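Local coordinates for protein cellobiose 2-epimerase (Caldibacillus thermoamylovorans, PDB 5ZHB) that catalyses the reversible C2 epimerisation of the reducing-end glucose of cellobiose, giving 4-O-beta-D-glucosyl-D-mannose, at residues N279-G284 and D325-K330; A251-D256 and A312-Y317. One frame throughout, in Å; residues are numbered along the deposited sequence.

In the fold
The chain probably forms the (alpha/alpha)6 barrel of the N-acylglucosamine 2-epimerase family, and the two contacts sit on the same side of its centre. From the N terminus, 251-256 comes first, on helix 245-262, followed by 279-284 on the next helix, 267-283. After strands 294-296 and 299-305 the chain reaches helix 306-323, where 312-317 closes contact 2; the following helix, 326-343, brings in 325-330 to close contact 1. The two loops therefore cross. Contact 2 is the deeper and buried, contact 1 lies farther out, and Phe316 of 312-317 points away from 251-256 and packs against Glu281 of contact 1, while its carbonyl oxygen meets Phe328.

Contact 1 of 2, residues N279-G284 and D325-K330; sequences NIEKKG and DEKFLK
Glu281 and Lys327 carry most of this meeting of helices, the carboxylate of Glu281 resting on the CG and CD methylenes of Lys327. Their side chains cross at about a right angle: Glu281 OE1 is 3.4 Å from Lys327 CG, and Glu281 CD is 3.5 Å from Lys327 CD. In Glu281 CG stands anti to the backbone N (chi1 -173°), and the bend at the next bond lays the carboxylate on the lysine methylenes. Lys327 also starts anti but bends at its last two torsions, and its ammonium stops short of the acid, with Lys327 NZ 4.7 Å from Glu281 OE2. The opposite charges may attract each other at this range, yet no salt bridge forms.

The apolar share is smaller. Glu281 CB approaches the Phe328 ring obliquely, 4.0 Å from Phe328 CE1, at the point where the two backbones come nearest.

No hydrogen bond crosses between the segments, but one within the second bears on the contact. Asp325 is the N-cap of the second helix: its OD1 accepts from Lys327 N at 3.1 Å, met from above the carboxylate plane, which ties down the turn that presents Lys327.

Tyr278, just before the first segment, adds a second link, its hydroxyl bonded to Asp325 OD2 and its ring meeting that of Phe328. The contact thus joins the C-terminal end of helix 267-283 to the start of helix 326-343, two helices of what is probably the (alpha/alpha)6 barrel, and helix 306-323 packs against both, with Phe316 touching Glu281 and Tyr320 touching Phe328.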
# COMPACT_ATOMS: atom_id res chain seq x y z
N ASN A 279 -4.32 6.84 19.04
CA ASN A 279 -3.07 7.58 19.11
C ASN A 279 -2.97 8.55 17.93
O ASN A 279 -2.52 9.70 18.07
CB ASN A 279 -1.89 6.60 19.17
CG ASN A 279 -0.60 7.29 19.52
OD1 ASN A 279 -0.54 8.00 20.53
ND2 ASN A 279 0.39 7.21 18.65
N ILE A 280 -3.33 8.06 16.73
CA ILE A 280 -3.13 8.87 15.55
C ILE A 280 -4.22 9.95 15.48
O ILE A 280 -3.94 11.05 15.02
CB ILE A 280 -3.04 8.01 14.27
CG1 ILE A 280 -1.86 7.01 14.35
CG2 ILE A 280 -2.95 8.91 13.04
CD1 ILE A 280 -0.49 7.65 14.49
N GLU A 281 -5.43 9.65 15.97
CA GLU A 281 -6.49 10.65 16.05
C GLU A 281 -6.00 11.83 16.90
O GLU A 281 -6.22 12.99 16.56
CB GLU A 281 -7.81 10.01 16.49
CG GLU A 281 -9.05 10.91 16.47
CD GLU A 281 -9.12 12.06 17.49
OE1 GLU A 281 -9.87 13.03 17.32
OE2 GLU A 281 -8.39 11.99 18.48
N LYS A 282 -5.27 11.52 17.99
CA LYS A 282 -4.84 12.54 18.93
C LYS A 282 -3.55 13.22 18.49
O LYS A 282 -3.35 14.40 18.75
CB LYS A 282 -4.60 11.94 20.32
CG LYS A 282 -4.15 12.92 21.41
CD LYS A 282 -3.65 12.23 22.67
CE LYS A 282 -4.62 11.25 23.23
NZ LYS A 282 -4.16 10.61 24.47
N LYS A 283 -2.64 12.46 17.87
CA LYS A 283 -1.31 12.99 17.65
C LYS A 283 -1.05 13.39 16.20
O LYS A 283 -0.19 14.25 15.96
CB LYS A 283 -0.31 11.96 18.18
CG LYS A 283 -0.38 11.79 19.72
CD LYS A 283 0.67 10.85 20.26
CE LYS A 283 0.59 10.63 21.75
NZ LYS A 283 1.41 9.47 22.09
N GLY A 284 -1.79 12.82 15.24
CA GLY A 284 -1.52 13.03 13.82
C GLY A 284 -2.43 14.07 13.15
O GLY A 284 -2.04 14.67 12.16
N ASP A 325 -17.15 5.07 18.69
CA ASP A 325 -16.75 6.37 19.19
C ASP A 325 -16.83 7.38 18.06
O ASP A 325 -16.02 7.33 17.14
CB ASP A 325 -15.41 6.27 19.89
CG ASP A 325 -14.91 7.53 20.57
OD1 ASP A 325 -15.46 8.61 20.32
OD2 ASP A 325 -13.95 7.39 21.35
N GLU A 326 -17.83 8.27 18.17
CA GLU A 326 -18.12 9.29 17.18
C GLU A 326 -16.89 10.13 16.80
O GLU A 326 -16.88 10.65 15.70
CB GLU A 326 -19.21 10.23 17.71
CG GLU A 326 -20.56 9.55 17.91
CD GLU A 326 -21.34 9.27 16.64
OE1 GLU A 326 -21.70 8.09 16.39
OE2 GLU A 326 -21.62 10.25 15.92
N LYS A 327 -15.92 10.32 17.72
CA LYS A 327 -14.64 10.98 17.47
C LYS A 327 -14.03 10.52 16.13
O LYS A 327 -13.47 11.32 15.36
CB LYS A 327 -13.71 10.58 18.61
CG LYS A 327 -12.50 11.47 18.81
CD LYS A 327 -11.47 10.90 19.79
CE LYS A 327 -11.89 10.87 21.23
NZ LYS A 327 -11.75 12.20 21.81
N PHE A 328 -14.16 9.23 15.83
CA PHE A 328 -13.55 8.65 14.63
C PHE A 328 -14.36 9.04 13.39
O PHE A 328 -13.77 9.29 12.35
CB PHE A 328 -13.46 7.13 14.80
CG PHE A 328 -12.39 6.67 15.77
CD1 PHE A 328 -11.07 7.09 15.65
CD2 PHE A 328 -12.72 5.87 16.86
CE1 PHE A 328 -10.10 6.67 16.54
CE2 PHE A 328 -11.75 5.48 17.78
CZ PHE A 328 -10.43 5.89 17.62
N LEU A 329 -15.69 9.04 13.51
CA LEU A 329 -16.58 9.45 12.44
C LEU A 329 -16.32 10.91 12.11
O LEU A 329 -16.14 11.28 10.96
CB LEU A 329 -18.06 9.27 12.75
CG LEU A 329 -18.83 8.28 11.88
CD1 LEU A 329 -20.32 8.45 12.18
CD2 LEU A 329 -18.55 8.48 10.40
N LYS A 330 -16.31 11.74 13.15
CA LYS A 330 -15.98 13.14 12.93
C LYS A 330 -14.63 13.26 12.22
O LYS A 330 -14.45 14.16 11.40
CB LYS A 330 -15.88 13.96 14.21
CG LYS A 330 -16.03 15.47 14.02
CD LYS A 330 -17.44 15.88 13.59
CE LYS A 330 -17.66 16.05 12.11
NZ LYS A 330 -17.61 17.46 11.70

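Contact 2 of 2, residues A251-D256 and A312-Y317; sequences ASWLID and AMVGFY
Ser252 OG is held twice, by a hydrogen bond to Val273 O on helix 267-283 and by a water that donates to it at 2.7 Å. The same water donates to Gly315 O at 2.8 Å, so a single molecule bridges two helices of what is probably the (alpha/alpha)6 barrel of this epimerase family. No direct hydrogen bond joins the two segments.

Trp253 supplies the rest of the contact. Its CG sits between the backbone N and the carbonyl carbon (chi1 77°), a crowded position that swings the indole across to helix 306-323. There Val314 CG1, anti to its own backbone N, makes a CH-pi contact over one indole face, 3.4 Å from the centroid of the five-membered ring and only 13° off the ring normal. Leu254 CD2 lies over the opposite face, offset toward the rim, so the ring is sandwiched between two methyls. Its NE1 is satisfied by Glu311 OE1, just before the second segment, which should help fix the rotation of the ring. Arg379, Glu383 and Arg387 of helix 375-387 also touch the indole. Without the indole, as with an alanine here, Val314 CG1 would probably face a gap and Glu311 would lose its N-H partner.

Of the two segments, Trp253 and Gly315 have the nearest CA atoms, 5.1 Å apart. The backbone of Gly315 itself touches the indole, Gly315 CA lying 3.7 Å from Trp253 CD1 in an oblique approach.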
# COMPACT_ATOMS: atom_id res chain seq x y z
N ALA A 251 -1.61 0.48 9.17
CA ALA A 251 -1.32 -0.77 9.85
C ALA A 251 -2.45 -1.19 10.78
O ALA A 251 -2.80 -2.36 10.83
CB ALA A 251 -0.04 -0.63 10.64
N SER A 252 -3.03 -0.20 11.49
CA SER A 252 -4.15 -0.48 12.38
C SER A 252 -5.18 -1.34 11.67
O SER A 252 -5.55 -2.39 12.17
CB SER A 252 -4.76 0.79 12.91
OG SER A 252 -5.93 0.51 13.66
N TRP A 253 -5.67 -0.92 10.49
CA TRP A 253 -6.77 -1.63 9.88
C TRP A 253 -6.31 -2.82 9.04
O TRP A 253 -7.05 -3.80 8.95
CB TRP A 253 -7.68 -0.69 9.10
CG TRP A 253 -7.19 -0.23 7.76
CD1 TRP A 253 -6.48 0.89 7.48
CD2 TRP A 253 -7.44 -0.87 6.49
NE1 TRP A 253 -6.21 0.96 6.14
CE2 TRP A 253 -6.81 -0.09 5.51
CE3 TRP A 253 -8.13 -2.01 6.09
CZ2 TRP A 253 -6.86 -0.42 4.16
CZ3 TRP A 253 -8.18 -2.35 4.75
CH2 TRP A 253 -7.58 -1.53 3.80
N LEU A 254 -5.09 -2.75 8.50
CA LEU A 254 -4.52 -3.93 7.83
C LEU A 254 -4.24 -5.07 8.82
O LEU A 254 -4.55 -6.21 8.53
CB LEU A 254 -3.26 -3.58 7.04
CG LEU A 254 -3.46 -2.67 5.82
CD1 LEU A 254 -2.13 -2.42 5.15
CD2 LEU A 254 -4.45 -3.22 4.80
N ILE A 255 -3.65 -4.78 9.98
CA ILE A 255 -3.47 -5.83 10.98
C ILE A 255 -4.85 -6.39 11.36
O ILE A 255 -5.06 -7.62 11.44
CB ILE A 255 -2.67 -5.31 12.19
CG1 ILE A 255 -1.22 -5.03 11.80
CG2 ILE A 255 -2.76 -6.27 13.38
CD1 ILE A 255 -0.47 -4.11 12.75
N ASP A 256 -5.84 -5.50 11.51
CA ASP A 256 -7.17 -5.95 11.89
C ASP A 256 -7.74 -6.90 10.84
O ASP A 256 -8.32 -7.94 11.16
CB ASP A 256 -8.15 -4.80 12.09
CG ASP A 256 -9.31 -5.12 13.02
OD1 ASP A 256 -9.19 -6.10 13.78
OD2 ASP A 256 -10.33 -4.42 12.95
N ALA A 312 -5.89 7.20 6.73
CA ALA A 312 -6.49 7.67 7.98
C ALA A 312 -8.02 7.53 7.92
O ALA A 312 -8.65 7.10 8.90
CB ALA A 312 -6.06 9.10 8.25
N MET A 313 -8.63 7.83 6.77
CA MET A 313 -10.08 7.69 6.66
C MET A 313 -10.47 6.23 6.86
O MET A 313 -11.42 5.93 7.59
CB MET A 313 -10.65 8.25 5.34
CG MET A 313 -10.69 9.76 5.34
SD MET A 313 -11.36 10.55 3.85
CE MET A 313 -10.10 10.28 2.59
N VAL A 314 -9.72 5.28 6.28
CA VAL A 314 -10.10 3.89 6.41
C VAL A 314 -9.88 3.45 7.87
O VAL A 314 -10.74 2.82 8.47
CB VAL A 314 -9.40 2.96 5.40
CG1 VAL A 314 -9.78 1.50 5.62
CG2 VAL A 314 -9.72 3.39 3.97
N GLY A 315 -8.71 3.75 8.42
CA GLY A 315 -8.34 3.23 9.72
C GLY A 315 -9.25 3.81 10.80
O GLY A 315 -9.64 3.10 11.70
N PHE A 316 -9.61 5.09 10.63
CA PHE A 316 -10.50 5.75 11.58
C PHE A 316 -11.90 5.17 11.50
O PHE A 316 -12.54 4.98 12.54
CB PHE A 316 -10.43 7.26 11.41
CG PHE A 316 -9.19 7.97 11.91
CD1 PHE A 316 -8.35 7.45 12.90
CD2 PHE A 316 -8.87 9.22 11.41
CE1 PHE A 316 -7.23 8.16 13.33
CE2 PHE A 316 -7.77 9.93 11.86
CZ PHE A 316 -6.94 9.38 12.80
N TYR A 317 -12.37 4.84 10.29
CA TYR A 317 -13.68 4.24 10.15
C TYR A 317 -13.73 2.82 10.74
O TYR A 317 -14.72 2.42 11.36
CB TYR A 317 -14.17 4.28 8.70
CG TYR A 317 -15.60 3.82 8.64
CD1 TYR A 317 -16.64 4.63 9.10
CD2 TYR A 317 -15.92 2.54 8.21
CE1 TYR A 317 -17.96 4.20 9.08
CE2 TYR A 317 -17.23 2.10 8.20
CZ TYR A 317 -18.25 2.92 8.65
OH TYR A 317 -19.53 2.45 8.61
O HOH W 1 -8.35 0.76 12.58